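Local coordinates for protein N-acetylneuraminate lyase (Peptoclostridium difficile, PDB 4WOZ) that belongs to the dihydrodipicolinate synthetase family of TIM-barrel enzymes and assembles from four chains, with 2-(acetylamino)-2-deoxy-d-mannose present in the model, at residues 260-265 with 281-286; 101-106 with 138-143; 202-207 with 228-233; 43-48 with 83-88; 30-35 with 70-75. All blocks are in the same frame, centred on the assembly; numbering follows the deposited sequence.

All five contacts join the helices and loops packed round one closed eight-stranded parallel barrel. Contact 3 is buried and wholly apolar across its interface; the other four are partly buried and mix apolar packing with charged or polar ends. Contacts 4 and 5 share helix 34-48, contact 5 at its start and contact 4 in its C-terminal part, and contact 4 lies nearest the centre of the chain. Contacts 2 and 5 touch, through a salt bridge between Glu101 and Lys71 and through Phe105 and Thr106 on helix 67-81. Of the five, contact 1 alone has a hydrogen bond across its two segments. Contacts 1 and 3 also meet neighbouring subunits, the second and the third respectively.

Contact 1 of 5, residues 260-265 with 281-286; sequences GLYQTI and QPMKEA
Gln263 sets its CG beside its own backbone N and then bends at chi2 (85°), which carries its amide across Lys284 at about a right angle. In this TIM-barrel chain the contact joins the first turn of helix 261-271 to the loop that leads on to helix 288-301. Gln263 NE2 donates to Lys284 O over 2.9 Å, and the bond is nearly straight (163°). It lies in the amide plane and meets the carbonyl in its plane, on a lone pair, so an N-H at the edge of the amide points at the carbonyl oxygen, which fixes the rotation of the group. Lys284 CG comes within 3.5 Å of Gln263 NE2, but the charged end of the lysine leads away: NZ forms salt bridges with Glu127 and Asp125 of the second subunit, which puts this loop at a subunit interface. Beside the amide, Met283 makes a Met-aromatic contact with Tyr262. Its SD sits 4.8 Å from the ring centroid and oblique to the ring, 57° off the normal, and is 3.7 Å from Tyr262 CD2.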
# COMPACT_ATOMS: atom_id res chain seq x y z
N GLY A 260 8.53 -22.16 -3.21
CA GLY A 260 9.72 -21.34 -3.33
C GLY A 260 10.01 -21.19 -4.81
O GLY A 260 10.56 -22.11 -5.44
N LEU A 261 9.64 -20.04 -5.35
CA LEU A 261 9.78 -19.73 -6.77
C LEU A 261 11.06 -20.17 -7.46
O LEU A 261 11.05 -21.11 -8.25
CB LEU A 261 9.59 -18.23 -7.00
CG LEU A 261 9.77 -17.73 -8.44
CD1 LEU A 261 8.79 -18.44 -9.36
CD2 LEU A 261 9.56 -16.22 -8.49
N TYR A 262 12.15 -19.47 -7.18
CA TYR A 262 13.41 -19.76 -7.83
C TYR A 262 13.99 -21.13 -7.52
O TYR A 262 14.52 -21.79 -8.42
CB TYR A 262 14.42 -18.67 -7.51
CG TYR A 262 13.97 -17.31 -8.02
CD1 TYR A 262 13.73 -17.10 -9.37
CD2 TYR A 262 13.76 -16.25 -7.14
CE1 TYR A 262 13.29 -15.86 -9.84
CE2 TYR A 262 13.32 -15.01 -7.59
CZ TYR A 262 13.09 -14.83 -8.95
OH TYR A 262 12.67 -13.60 -9.40
N GLN A 263 13.89 -21.56 -6.27
CA GLN A 263 14.42 -22.87 -5.89
C GLN A 263 13.70 -23.97 -6.65
O GLN A 263 14.33 -24.87 -7.19
CB GLN A 263 14.25 -23.11 -4.39
CG GLN A 263 15.13 -22.24 -3.50
CD GLN A 263 14.51 -20.89 -3.21
OE1 GLN A 263 13.54 -20.48 -3.84
NE2 GLN A 263 15.09 -20.18 -2.23
N THR A 264 12.37 -23.87 -6.70
CA THR A 264 11.56 -24.88 -7.38
C THR A 264 11.75 -24.91 -8.90
O THR A 264 11.67 -25.97 -9.51
CB THR A 264 10.07 -24.71 -7.05
OG1 THR A 264 9.89 -24.77 -5.63
CG2 THR A 264 9.25 -25.82 -7.70
N ILE A 265 11.98 -23.75 -9.51
CA ILE A 265 12.19 -23.72 -10.95
C ILE A 265 13.51 -24.43 -11.24
O ILE A 265 13.61 -25.20 -12.19
CB ILE A 265 12.25 -22.28 -11.52
CG1 ILE A 265 10.84 -21.68 -11.53
CG2 ILE A 265 12.82 -22.29 -12.93
CD1 ILE A 265 10.78 -20.27 -12.11
N GLN A 281 22.67 -17.19 -2.08
CA GLN A 281 22.25 -16.73 -0.76
C GLN A 281 22.06 -15.22 -0.85
O GLN A 281 22.70 -14.56 -1.67
CB GLN A 281 23.31 -17.07 0.28
CG GLN A 281 23.42 -18.55 0.64
CD GLN A 281 22.18 -19.07 1.33
OE1 GLN A 281 21.41 -18.31 1.91
NE2 GLN A 281 21.98 -20.39 1.27
N PRO A 282 21.22 -14.63 0.01
CA PRO A 282 20.42 -15.28 1.06
C PRO A 282 19.18 -16.07 0.64
O PRO A 282 18.33 -16.37 1.47
CB PRO A 282 20.09 -14.12 1.99
CG PRO A 282 19.90 -13.00 1.03
CD PRO A 282 21.07 -13.17 0.09
N MET A 283 19.05 -16.38 -0.65
CA MET A 283 17.92 -17.19 -1.08
C MET A 283 18.24 -18.56 -0.51
O MET A 283 19.32 -19.09 -0.74
CB MET A 283 17.81 -17.24 -2.61
CG MET A 283 17.10 -16.02 -3.21
SD MET A 283 16.73 -16.20 -4.96
CE MET A 283 17.08 -14.55 -5.55
N LYS A 284 17.31 -19.12 0.25
CA LYS A 284 17.53 -20.40 0.91
C LYS A 284 17.79 -21.60 0.02
O LYS A 284 17.23 -21.74 -1.07
CB LYS A 284 16.35 -20.73 1.82
CG LYS A 284 15.13 -21.25 1.08
CD LYS A 284 13.98 -21.57 2.03
CE LYS A 284 13.47 -20.32 2.71
NZ LYS A 284 12.27 -20.59 3.54
N GLU A 285 18.66 -22.48 0.51
CA GLU A 285 18.98 -23.71 -0.19
C GLU A 285 17.70 -24.52 0.03
O GLU A 285 17.09 -24.43 1.09
CB GLU A 285 20.16 -24.39 0.49
CG GLU A 285 20.77 -25.54 -0.29
CD GLU A 285 21.82 -26.28 0.52
OE1 GLU A 285 22.72 -25.62 1.08
OE2 GLU A 285 21.75 -27.52 0.58
N ALA A 286 17.29 -25.30 -0.97
CA ALA A 286 16.07 -26.09 -0.83
C ALA A 286 16.18 -27.10 0.31
O ALA A 286 17.20 -27.78 0.45
CB ALA A 286 15.76 -26.81 -2.14

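Contact 2 of 5, residues 101-106 with 138-143; sequences ELAKFT and NSVDNR
Val140 O takes two hydrogen bonds, one from Lys170 NZ and a weak one from Asn142 N at 3.3 Å. Val140 is also the residue whose side chain does most of the touching. Its CG1, anti to the carbonyl carbon (chi1 -58°), presses on helix 96-109, 3.7 Å from Ala103 O and 4.1 Å from Ala103 CB. Lys104 slants across the same methyl, with Lys104 CG 3.8 Å from Val140 CG1. The lysine then runs on nearly extended and turns at chi4 (59°), bringing its NZ to 3.8 Å from Ser139 O. Ser139 OG itself bonds back to Thr135 O. No hydrogen bond crosses between the segments, but Asn142 ND2 bonds Thr107 OG1 and Tyr111 O, tying the loop to the end of helix 96-109 and the loop that follows it. In the TIM barrel, the loop from helix 126-138 into strand 144-147 thus lies against helix 96-109, with Ala103 and Asn142 both resting on Ile114 of strand 113-117 and Phe105 packing on helix 67-81.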
# COMPACT_ATOMS: atom_id res chain seq x y z
N GLU A 101 27.79 0.80 -19.06
CA GLU A 101 28.90 -0.07 -19.41
C GLU A 101 28.39 -1.39 -19.99
O GLU A 101 28.95 -1.92 -20.95
CB GLU A 101 29.79 -0.34 -18.20
CG GLU A 101 30.66 -1.59 -18.36
CD GLU A 101 31.97 -1.53 -17.59
OE1 GLU A 101 31.94 -1.33 -16.35
OE2 GLU A 101 33.03 -1.69 -18.22
N LEU A 102 27.33 -1.92 -19.38
CA LEU A 102 26.75 -3.18 -19.83
C LEU A 102 26.05 -3.03 -21.17
O LEU A 102 26.03 -3.97 -21.97
CB LEU A 102 25.76 -3.70 -18.77
CG LEU A 102 26.37 -4.04 -17.41
CD1 LEU A 102 25.26 -4.39 -16.43
CD2 LEU A 102 27.34 -5.20 -17.55
N ALA A 103 25.48 -1.86 -21.43
CA ALA A 103 24.81 -1.62 -22.70
C ALA A 103 25.86 -1.68 -23.80
O ALA A 103 25.60 -2.18 -24.89
CB ALA A 103 24.12 -0.27 -22.69
N LYS A 104 27.04 -1.14 -23.51
CA LYS A 104 28.14 -1.14 -24.47
C LYS A 104 28.64 -2.56 -24.68
O LYS A 104 28.75 -3.04 -25.81
CB LYS A 104 29.30 -0.28 -23.96
CG LYS A 104 29.11 1.22 -24.10
CD LYS A 104 30.38 1.94 -23.66
CE LYS A 104 30.42 3.37 -24.18
NZ LYS A 104 29.26 4.18 -23.72
N PHE A 105 28.94 -3.23 -23.57
CA PHE A 105 29.43 -4.60 -23.60
C PHE A 105 28.51 -5.50 -24.42
O PHE A 105 28.96 -6.16 -25.35
CB PHE A 105 29.55 -5.14 -22.17
CG PHE A 105 30.20 -6.49 -22.08
CD1 PHE A 105 31.55 -6.65 -22.35
CD2 PHE A 105 29.45 -7.61 -21.72
CE1 PHE A 105 32.16 -7.90 -22.26
CE2 PHE A 105 30.05 -8.86 -21.62
CZ PHE A 105 31.41 -9.00 -21.90
N THR A 106 27.23 -5.53 -24.08
CA THR A 106 26.28 -6.38 -24.79
C THR A 106 26.07 -5.98 -26.24
O THR A 106 25.95 -6.83 -27.11
CB THR A 106 24.91 -6.43 -24.07
OG1 THR A 106 24.36 -5.11 -23.95
CG2 THR A 106 25.06 -7.04 -22.68
N ASN A 138 21.16 6.18 -25.63
CA ASN A 138 21.88 7.12 -26.49
C ASN A 138 23.37 6.82 -26.50
O ASN A 138 24.10 7.27 -27.39
CB ASN A 138 21.65 8.57 -26.03
CG ASN A 138 20.19 8.98 -26.10
OD1 ASN A 138 19.46 8.57 -27.00
ND2 ASN A 138 19.77 9.82 -25.15
N SER A 139 23.82 6.04 -25.51
CA SER A 139 25.22 5.66 -25.40
C SER A 139 25.63 4.58 -26.39
O SER A 139 26.82 4.36 -26.61
CB SER A 139 25.54 5.16 -23.99
OG SER A 139 25.47 6.21 -23.04
N VAL A 140 24.65 3.89 -26.99
CA VAL A 140 24.97 2.82 -27.93
C VAL A 140 24.11 2.79 -29.18
O VAL A 140 23.09 3.48 -29.29
CB VAL A 140 24.87 1.44 -27.24
CG1 VAL A 140 25.81 1.37 -26.06
CG2 VAL A 140 23.43 1.18 -26.80
N ASP A 141 24.53 1.97 -30.13
CA ASP A 141 23.81 1.81 -31.39
C ASP A 141 22.97 0.54 -31.27
O ASP A 141 23.30 -0.50 -31.83
CB ASP A 141 24.81 1.69 -32.54
CG ASP A 141 24.13 1.63 -33.89
OD1 ASP A 141 23.22 2.45 -34.13
OD2 ASP A 141 24.51 0.77 -34.72
N ASN A 142 21.88 0.65 -30.51
CA ASN A 142 20.99 -0.48 -30.28
C ASN A 142 19.56 0.03 -30.09
O ASN A 142 19.26 1.19 -30.37
CB ASN A 142 21.45 -1.24 -29.02
CG ASN A 142 21.21 -2.74 -29.12
OD1 ASN A 142 20.15 -3.19 -29.55
ND2 ASN A 142 22.20 -3.52 -28.71
N ARG A 143 18.68 -0.85 -29.62
CA ARG A 143 17.28 -0.50 -29.37
C ARG A 143 16.95 -0.91 -27.94
O ARG A 143 17.42 -1.94 -27.46
CB ARG A 143 16.38 -1.23 -30.36
CG ARG A 143 16.67 -0.91 -31.81
CD ARG A 143 16.01 -1.90 -32.76
NE ARG A 143 16.55 -3.25 -32.62
CZ ARG A 143 16.09 -4.31 -33.27
NH1 ARG A 143 15.08 -4.19 -34.12
NH2 ARG A 143 16.65 -5.50 -33.09

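Contact 3 of 5, residues 202-207 with 228-233; sequences EMMLPA and RQIFEL
The backbones come closest at Leu205 and Ile230, whose CA atoms are 6.4 Å apart, where the first turn of helix 204-209 meets the middle of helix 220-235. Both are helices of the TIM barrel, and their contact is buried and purely apolar. Met204 carries most of it: with CG anti to the backbone N (chi1 -179°) its chain reaches out straight and slants across Ile230, CG lying 3.8 Å from Ile230 CG2 and SD 3.8 Å from Ile230 CB. A bend at chi3 then swings the terminal methyl toward Phe231. Leu205 adds its CB, 4.2 Å from Ile230 CG2, while its backbone N bonds Gln246 OE1 of helix 239-259, a helix that also packs on Ile230. Leu205 meets Val209 of the third subunit as well. The Met204 chain ends with CE 4.1 Å from Phe231 CB, the two side chains crossing at about a right angle.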
# COMPACT_ATOMS: atom_id res chain seq x y z
N GLU A 202 1.36 -16.07 -15.39
CA GLU A 202 0.04 -16.55 -14.97
C GLU A 202 -1.13 -15.79 -15.58
O GLU A 202 -2.29 -16.14 -15.35
CB GLU A 202 -0.08 -16.50 -13.44
CG GLU A 202 -0.08 -15.10 -12.84
CD GLU A 202 1.31 -14.52 -12.65
OE1 GLU A 202 2.17 -14.68 -13.54
OE2 GLU A 202 1.55 -13.87 -11.60
N MET A 203 -0.84 -14.74 -16.36
CA MET A 203 -1.88 -13.95 -16.99
C MET A 203 -1.60 -13.77 -18.49
O MET A 203 -1.99 -12.77 -19.10
CB MET A 203 -1.99 -12.58 -16.30
CG MET A 203 -2.32 -12.67 -14.81
SD MET A 203 -2.48 -11.06 -13.95
CE MET A 203 -0.83 -10.83 -13.31
N MET A 204 -0.92 -14.75 -19.07
CA MET A 204 -0.55 -14.72 -20.48
C MET A 204 -1.75 -14.63 -21.43
O MET A 204 -1.75 -13.82 -22.37
CB MET A 204 0.30 -15.94 -20.82
CG MET A 204 0.77 -16.01 -22.27
SD MET A 204 1.88 -17.41 -22.57
CE MET A 204 3.18 -16.64 -23.55
N LEU A 205 -2.76 -15.46 -21.20
CA LEU A 205 -3.94 -15.46 -22.05
C LEU A 205 -4.64 -14.09 -22.11
O LEU A 205 -4.86 -13.56 -23.19
CB LEU A 205 -4.92 -16.55 -21.58
CG LEU A 205 -6.34 -16.51 -22.17
CD1 LEU A 205 -6.28 -16.35 -23.70
CD2 LEU A 205 -7.07 -17.79 -21.77
N PRO A 206 -4.99 -13.51 -20.95
CA PRO A 206 -5.65 -12.21 -21.03
C PRO A 206 -4.78 -11.10 -21.62
O PRO A 206 -5.29 -10.16 -22.23
CB PRO A 206 -6.06 -11.93 -19.58
CG PRO A 206 -5.07 -12.73 -18.77
CD PRO A 206 -4.96 -14.01 -19.57
N ALA A 207 -3.47 -11.21 -21.45
CA ALA A 207 -2.58 -10.19 -21.99
C ALA A 207 -2.49 -10.33 -23.51
O ALA A 207 -2.44 -9.34 -24.24
CB ALA A 207 -1.20 -10.30 -21.37
N ARG A 228 4.01 -21.36 -25.31
CA ARG A 228 3.85 -21.17 -26.74
C ARG A 228 2.45 -21.59 -27.18
O ARG A 228 1.84 -20.92 -28.02
CB ARG A 228 4.91 -21.97 -27.52
CG ARG A 228 4.79 -21.82 -29.04
CD ARG A 228 5.98 -22.43 -29.77
NE ARG A 228 7.21 -21.67 -29.55
CZ ARG A 228 7.51 -20.53 -30.17
NH1 ARG A 228 6.66 -20.01 -31.05
NH2 ARG A 228 8.64 -19.90 -29.89
N GLN A 229 1.93 -22.68 -26.63
CA GLN A 229 0.59 -23.13 -26.98
C GLN A 229 -0.44 -22.05 -26.61
O GLN A 229 -1.34 -21.75 -27.38
CB GLN A 229 0.24 -24.45 -26.29
CG GLN A 229 1.22 -25.58 -26.58
CD GLN A 229 0.83 -26.89 -25.90
OE1 GLN A 229 0.53 -26.91 -24.70
NE2 GLN A 229 0.86 -27.98 -26.66
N ILE A 230 -0.30 -21.47 -25.42
CA ILE A 230 -1.23 -20.43 -24.98
C ILE A 230 -1.21 -19.26 -25.95
O ILE A 230 -2.26 -18.82 -26.41
CB ILE A 230 -0.88 -19.90 -23.56
CG1 ILE A 230 -1.07 -21.00 -22.52
CG2 ILE A 230 -1.77 -18.70 -23.22
CD1 ILE A 230 -0.63 -20.61 -21.13
N PHE A 231 -0.02 -18.76 -26.26
CA PHE A 231 0.13 -17.64 -27.17
C PHE A 231 -0.42 -17.96 -28.56
O PHE A 231 -1.25 -17.23 -29.10
CB PHE A 231 1.62 -17.26 -27.27
CG PHE A 231 1.87 -15.92 -27.90
CD1 PHE A 231 1.44 -14.75 -27.27
CD2 PHE A 231 2.55 -15.82 -29.11
CE1 PHE A 231 1.68 -13.50 -27.84
CE2 PHE A 231 2.79 -14.57 -29.70
CZ PHE A 231 2.36 -13.41 -29.06
N GLU A 232 0.02 -19.07 -29.14
CA GLU A 232 -0.42 -19.46 -30.47
C GLU A 232 -1.89 -19.84 -30.60
O GLU A 232 -2.53 -19.52 -31.60
CB GLU A 232 0.50 -20.56 -31.00
CG GLU A 232 1.80 -19.97 -31.56
CD GLU A 232 2.85 -21.01 -31.88
OE1 GLU A 232 2.49 -22.17 -32.16
OE2 GLU A 232 4.05 -20.65 -31.88
N LEU A 233 -2.45 -20.53 -29.60
CA LEU A 233 -3.86 -20.88 -29.66
C LEU A 233 -4.67 -19.58 -29.64
O LEU A 233 -5.66 -19.44 -30.36
CB LEU A 233 -4.25 -21.75 -28.47
CG LEU A 233 -3.81 -23.21 -28.52
CD1 LEU A 233 -3.92 -23.82 -27.13
CD2 LEU A 233 -4.68 -23.98 -29.53

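Contact 4 of 5, residues 43-48 with 83-88; sequences HNIDVC and EEIKLI
Ile45 turns its two branches to two adjacent residues, Glu84 and Ile85, and slants across both. Its CG2 points at the carboxylate of Glu84, 3.4 Å from CD and at almost equal distance from the two oxygens, 3.7 Å from OE1 and 3.6 Å from OE2. Glu84 points its CG away from its own N (chi1 -174°) and keeps the rest of the chain extended, which brings the carboxylate to this methyl. On its other branch, Ile45 CG1 meets Ile85 CD1 at 3.6 Å; here Ile85 has taken the crowded position for CG1, between N and the carbonyl carbon (chi1 64°). Asp46 crosses Glu84 at about a right angle, the carboxylate planes 56° apart, with Asp46 OD1 4.1 Å from Glu84 OE2. These like charges are probably eased by Arg42, which makes salt bridges to both acids. Further in, Ile45 packs on Val81 and Ile85 on Leu53. The C-terminal part of helix 34-48 thus meets the loop entering strand 86-90, an arrangement of the TIM barrel, where outer helices pack against the parallel strands and the turns leading into them.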
# COMPACT_ATOMS: atom_id res chain seq x y z
N HIS A 43 18.67 -25.89 -23.22
CA HIS A 43 17.36 -26.43 -22.89
C HIS A 43 16.26 -25.52 -23.42
O HIS A 43 15.27 -25.98 -24.00
CB HIS A 43 17.23 -26.59 -21.38
CG HIS A 43 15.91 -27.13 -20.93
ND1 HIS A 43 15.52 -28.43 -21.16
CD2 HIS A 43 14.89 -26.54 -20.26
CE1 HIS A 43 14.32 -28.62 -20.65
NE2 HIS A 43 13.91 -27.50 -20.10
N ASN A 44 16.44 -24.22 -23.24
CA ASN A 44 15.46 -23.24 -23.71
C ASN A 44 15.35 -23.24 -25.23
O ASN A 44 14.26 -23.09 -25.78
CB ASN A 44 15.81 -21.84 -23.21
CG ASN A 44 15.26 -21.56 -21.83
OD1 ASN A 44 14.06 -21.63 -21.60
ND2 ASN A 44 16.15 -21.24 -20.90
N ILE A 45 16.48 -23.40 -25.92
CA ILE A 45 16.48 -23.40 -27.38
C ILE A 45 15.96 -24.70 -27.97
O ILE A 45 15.04 -24.70 -28.79
CB ILE A 45 17.90 -23.17 -27.94
CG1 ILE A 45 18.45 -21.83 -27.45
CG2 ILE A 45 17.88 -23.20 -29.48
CD1 ILE A 45 19.90 -21.61 -27.79
N ASP A 46 16.54 -25.81 -27.54
CA ASP A 46 16.19 -27.12 -28.07
C ASP A 46 14.96 -27.82 -27.51
O ASP A 46 14.34 -28.62 -28.21
CB ASP A 46 17.41 -28.04 -27.96
CG ASP A 46 18.66 -27.40 -28.52
OD1 ASP A 46 18.56 -26.69 -29.54
OD2 ASP A 46 19.76 -27.62 -27.95
N VAL A 47 14.60 -27.53 -26.27
CA VAL A 47 13.44 -28.20 -25.68
C VAL A 47 12.24 -27.28 -25.54
O VAL A 47 11.13 -27.64 -25.94
CB VAL A 47 13.78 -28.79 -24.30
CG1 VAL A 47 12.60 -29.62 -23.80
CG2 VAL A 47 15.03 -29.66 -24.39
N CYS A 48 12.46 -26.09 -24.98
CA CYS A 48 11.39 -25.12 -24.79
C CYS A 48 11.02 -24.46 -26.11
O CYS A 48 9.89 -24.01 -26.28
CB CYS A 48 11.80 -24.05 -23.78
SG CYS A 48 12.17 -24.71 -22.15
N GLU A 83 23.73 -17.31 -33.17
CA GLU A 83 22.62 -16.69 -33.82
C GLU A 83 21.38 -17.50 -34.00
O GLU A 83 20.52 -17.22 -34.67
CB GLU A 83 23.00 -16.11 -35.13
CG GLU A 83 24.42 -15.72 -35.16
CD GLU A 83 24.62 -14.32 -34.83
OE1 GLU A 83 25.73 -13.90 -34.96
OE2 GLU A 83 23.69 -13.67 -34.46
N GLU A 84 21.36 -18.57 -33.32
CA GLU A 84 20.21 -19.45 -33.38
C GLU A 84 18.90 -18.75 -32.98
O GLU A 84 17.89 -18.88 -33.68
CB GLU A 84 20.45 -20.69 -32.51
CG GLU A 84 19.38 -21.75 -32.61
CD GLU A 84 19.90 -23.13 -32.27
OE1 GLU A 84 20.94 -23.22 -31.58
OE2 GLU A 84 19.27 -24.13 -32.70
N ILE A 85 18.91 -18.02 -31.87
CA ILE A 85 17.72 -17.29 -31.44
C ILE A 85 18.08 -15.85 -31.08
O ILE A 85 19.25 -15.49 -31.03
CB ILE A 85 17.03 -17.95 -30.23
CG1 ILE A 85 17.96 -17.90 -29.01
CG2 ILE A 85 16.64 -19.39 -30.57
CD1 ILE A 85 17.31 -18.41 -27.74
N LYS A 86 17.05 -15.05 -30.82
CA LYS A 86 17.22 -13.64 -30.47
C LYS A 86 17.69 -13.45 -29.03
O LYS A 86 17.44 -14.29 -28.16
CB LYS A 86 15.90 -12.89 -30.67
CG LYS A 86 15.37 -12.98 -32.08
CD LYS A 86 13.94 -12.50 -32.16
CE LYS A 86 13.28 -12.96 -33.45
NZ LYS A 86 11.83 -12.61 -33.48
N LEU A 87 18.36 -12.33 -28.79
CA LEU A 87 18.88 -12.02 -27.47
C LEU A 87 18.59 -10.59 -27.04
O LEU A 87 18.84 -9.63 -27.77
CB LEU A 87 20.40 -12.23 -27.44
CG LEU A 87 20.93 -13.66 -27.55
CD1 LEU A 87 22.45 -13.61 -27.63
CD2 LEU A 87 20.47 -14.47 -26.36
N ILE A 88 18.05 -10.47 -25.83
CA ILE A 88 17.76 -9.18 -25.24
C ILE A 88 18.58 -9.12 -23.95
O ILE A 88 18.56 -10.06 -23.15
CB ILE A 88 16.27 -9.02 -24.88
CG1 ILE A 88 15.42 -9.03 -26.15
CG2 ILE A 88 16.06 -7.72 -24.11
CD1 ILE A 88 13.93 -8.90 -25.88

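Contact 5 of 5, residues 30-35 with 70-75; sequences GNINEK and KKRIFE
The apolar contact is between two isoleucines that slant across each other, Ile32 CD1 lying 4.0 Å from Ile73 CG1. Ile32 also packs by van der Waals contact against a charged group: its CB approaches the Arg72 guanidinium obliquely, 3.6 Å from Arg72 NH2, as the two side chains run past each other in opposite directions. A first torsion near 180° (174°) and a bend at chi3 bring the guanidinium beside Ile32. These pieces belong to neighbouring elements of the TIM barrel: the loop before helix 34-48, that helix's first turn and helix 67-81, where Ile73 also rests on Leu65 and Val55. The charged contact is looser. Glu34 OE1 and Arg72 NH1 form a long salt bridge of 4.0 Å, with the carboxylate and guanidinium planes 74° apart; the oxygen sits well out of the guanidinium plane, and the attraction is therefore one of charge, without a directed hydrogen bond. Glu34 OE2 has a firmer partner in Arg38 NE. As for capping, Asn33 is the N-cap of helix 34-48, its OD1 accepting from Gly36 N.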
# COMPACT_ATOMS: atom_id res chain seq x y z
N GLY A 30 27.94 -20.78 -4.35
CA GLY A 30 27.44 -19.58 -4.99
C GLY A 30 28.20 -19.14 -6.22
O GLY A 30 27.98 -18.04 -6.73
N ASN A 31 29.11 -19.99 -6.71
CA ASN A 31 29.88 -19.66 -7.90
C ASN A 31 29.12 -20.08 -9.14
O ASN A 31 28.37 -21.06 -9.12
CB ASN A 31 31.25 -20.36 -7.88
CG ASN A 31 32.13 -19.90 -6.73
OD1 ASN A 31 32.03 -20.42 -5.61
ND2 ASN A 31 32.99 -18.92 -6.99
N ILE A 32 29.30 -19.34 -10.23
CA ILE A 32 28.64 -19.65 -11.49
C ILE A 32 29.10 -21.00 -12.05
O ILE A 32 30.29 -21.30 -12.08
CB ILE A 32 28.93 -18.57 -12.56
CG1 ILE A 32 28.31 -17.23 -12.14
CG2 ILE A 32 28.39 -19.02 -13.92
CD1 ILE A 32 28.62 -16.09 -13.09
N ASN A 33 28.14 -21.81 -12.49
CA ASN A 33 28.41 -23.12 -13.08
C ASN A 33 28.24 -22.93 -14.59
O ASN A 33 27.12 -22.99 -15.11
CB ASN A 33 27.41 -24.14 -12.55
CG ASN A 33 27.58 -25.52 -13.18
OD1 ASN A 33 28.24 -25.66 -14.20
ND2 ASN A 33 26.98 -26.53 -12.56
N GLU A 34 29.34 -22.71 -15.30
CA GLU A 34 29.26 -22.48 -16.74
C GLU A 34 28.57 -23.60 -17.51
O GLU A 34 27.75 -23.32 -18.39
CB GLU A 34 30.64 -22.23 -17.35
CG GLU A 34 30.52 -21.60 -18.73
CD GLU A 34 31.85 -21.40 -19.42
OE1 GLU A 34 32.81 -20.97 -18.76
OE2 GLU A 34 31.92 -21.66 -20.64
N LYS A 35 28.89 -24.85 -17.21
CA LYS A 35 28.25 -25.94 -17.92
C LYS A 35 26.75 -25.87 -17.68
O LYS A 35 25.96 -25.95 -18.63
CB LYS A 35 28.78 -27.31 -17.46
CG LYS A 35 28.21 -28.45 -18.30
CD LYS A 35 28.82 -29.80 -17.98
CE LYS A 35 28.34 -30.32 -16.63
NZ LYS A 35 28.82 -31.71 -16.41
N LYS A 70 28.05 -10.53 -14.32
CA LYS A 70 27.05 -10.16 -15.31
C LYS A 70 27.66 -10.24 -16.70
O LYS A 70 27.03 -10.74 -17.63
CB LYS A 70 26.54 -8.74 -15.05
CG LYS A 70 25.71 -8.61 -13.78
CD LYS A 70 25.29 -7.16 -13.53
CE LYS A 70 24.50 -7.03 -12.23
NZ LYS A 70 24.10 -5.62 -11.97
N LYS A 71 28.89 -9.76 -16.83
CA LYS A 71 29.58 -9.79 -18.10
C LYS A 71 29.85 -11.23 -18.55
O LYS A 71 29.63 -11.57 -19.71
CB LYS A 71 30.90 -9.01 -18.01
CG LYS A 71 30.72 -7.50 -17.96
CD LYS A 71 32.06 -6.78 -17.82
CE LYS A 71 31.89 -5.27 -17.95
NZ LYS A 71 33.19 -4.54 -17.84
N ARG A 72 30.32 -12.08 -17.64
CA ARG A 72 30.58 -13.46 -18.02
C ARG A 72 29.30 -14.13 -18.49
O ARG A 72 29.31 -14.93 -19.43
CB ARG A 72 31.18 -14.28 -16.87
CG ARG A 72 31.29 -15.76 -17.27
CD ARG A 72 32.44 -16.52 -16.62
NE ARG A 72 32.09 -17.10 -15.33
CZ ARG A 72 32.68 -18.18 -14.82
NH1 ARG A 72 33.63 -18.79 -15.51
NH2 ARG A 72 32.32 -18.64 -13.63
N ILE A 73 28.19 -13.82 -17.82
CA ILE A 73 26.90 -14.39 -18.20
C ILE A 73 26.53 -13.94 -19.61
O ILE A 73 26.11 -14.75 -20.44
CB ILE A 73 25.80 -13.97 -17.19
CG1 ILE A 73 26.06 -14.65 -15.84
CG2 ILE A 73 24.42 -14.35 -17.72
CD1 ILE A 73 25.21 -14.13 -14.72
N PHE A 74 26.71 -12.65 -19.90
CA PHE A 74 26.39 -12.14 -21.23
C PHE A 74 27.25 -12.80 -22.29
O PHE A 74 26.77 -13.12 -23.38
CB PHE A 74 26.57 -10.62 -21.28
CG PHE A 74 25.48 -9.85 -20.59
CD1 PHE A 74 24.14 -10.10 -20.88
CD2 PHE A 74 25.79 -8.86 -19.66
CE1 PHE A 74 23.12 -9.37 -20.25
CE2 PHE A 74 24.78 -8.12 -19.03
CZ PHE A 74 23.44 -8.38 -19.33
N GLU A 75 28.53 -13.02 -21.98
CA GLU A 75 29.44 -13.65 -22.93
C GLU A 75 29.07 -15.11 -23.17
O GLU A 75 29.03 -15.56 -24.32
CB GLU A 75 30.89 -13.61 -22.42
CG GLU A 75 31.55 -12.25 -22.47
CD GLU A 75 33.03 -12.34 -22.17
OE1 GLU A 75 33.67 -11.28 -21.98
OE2 GLU A 75 33.56 -13.47 -22.14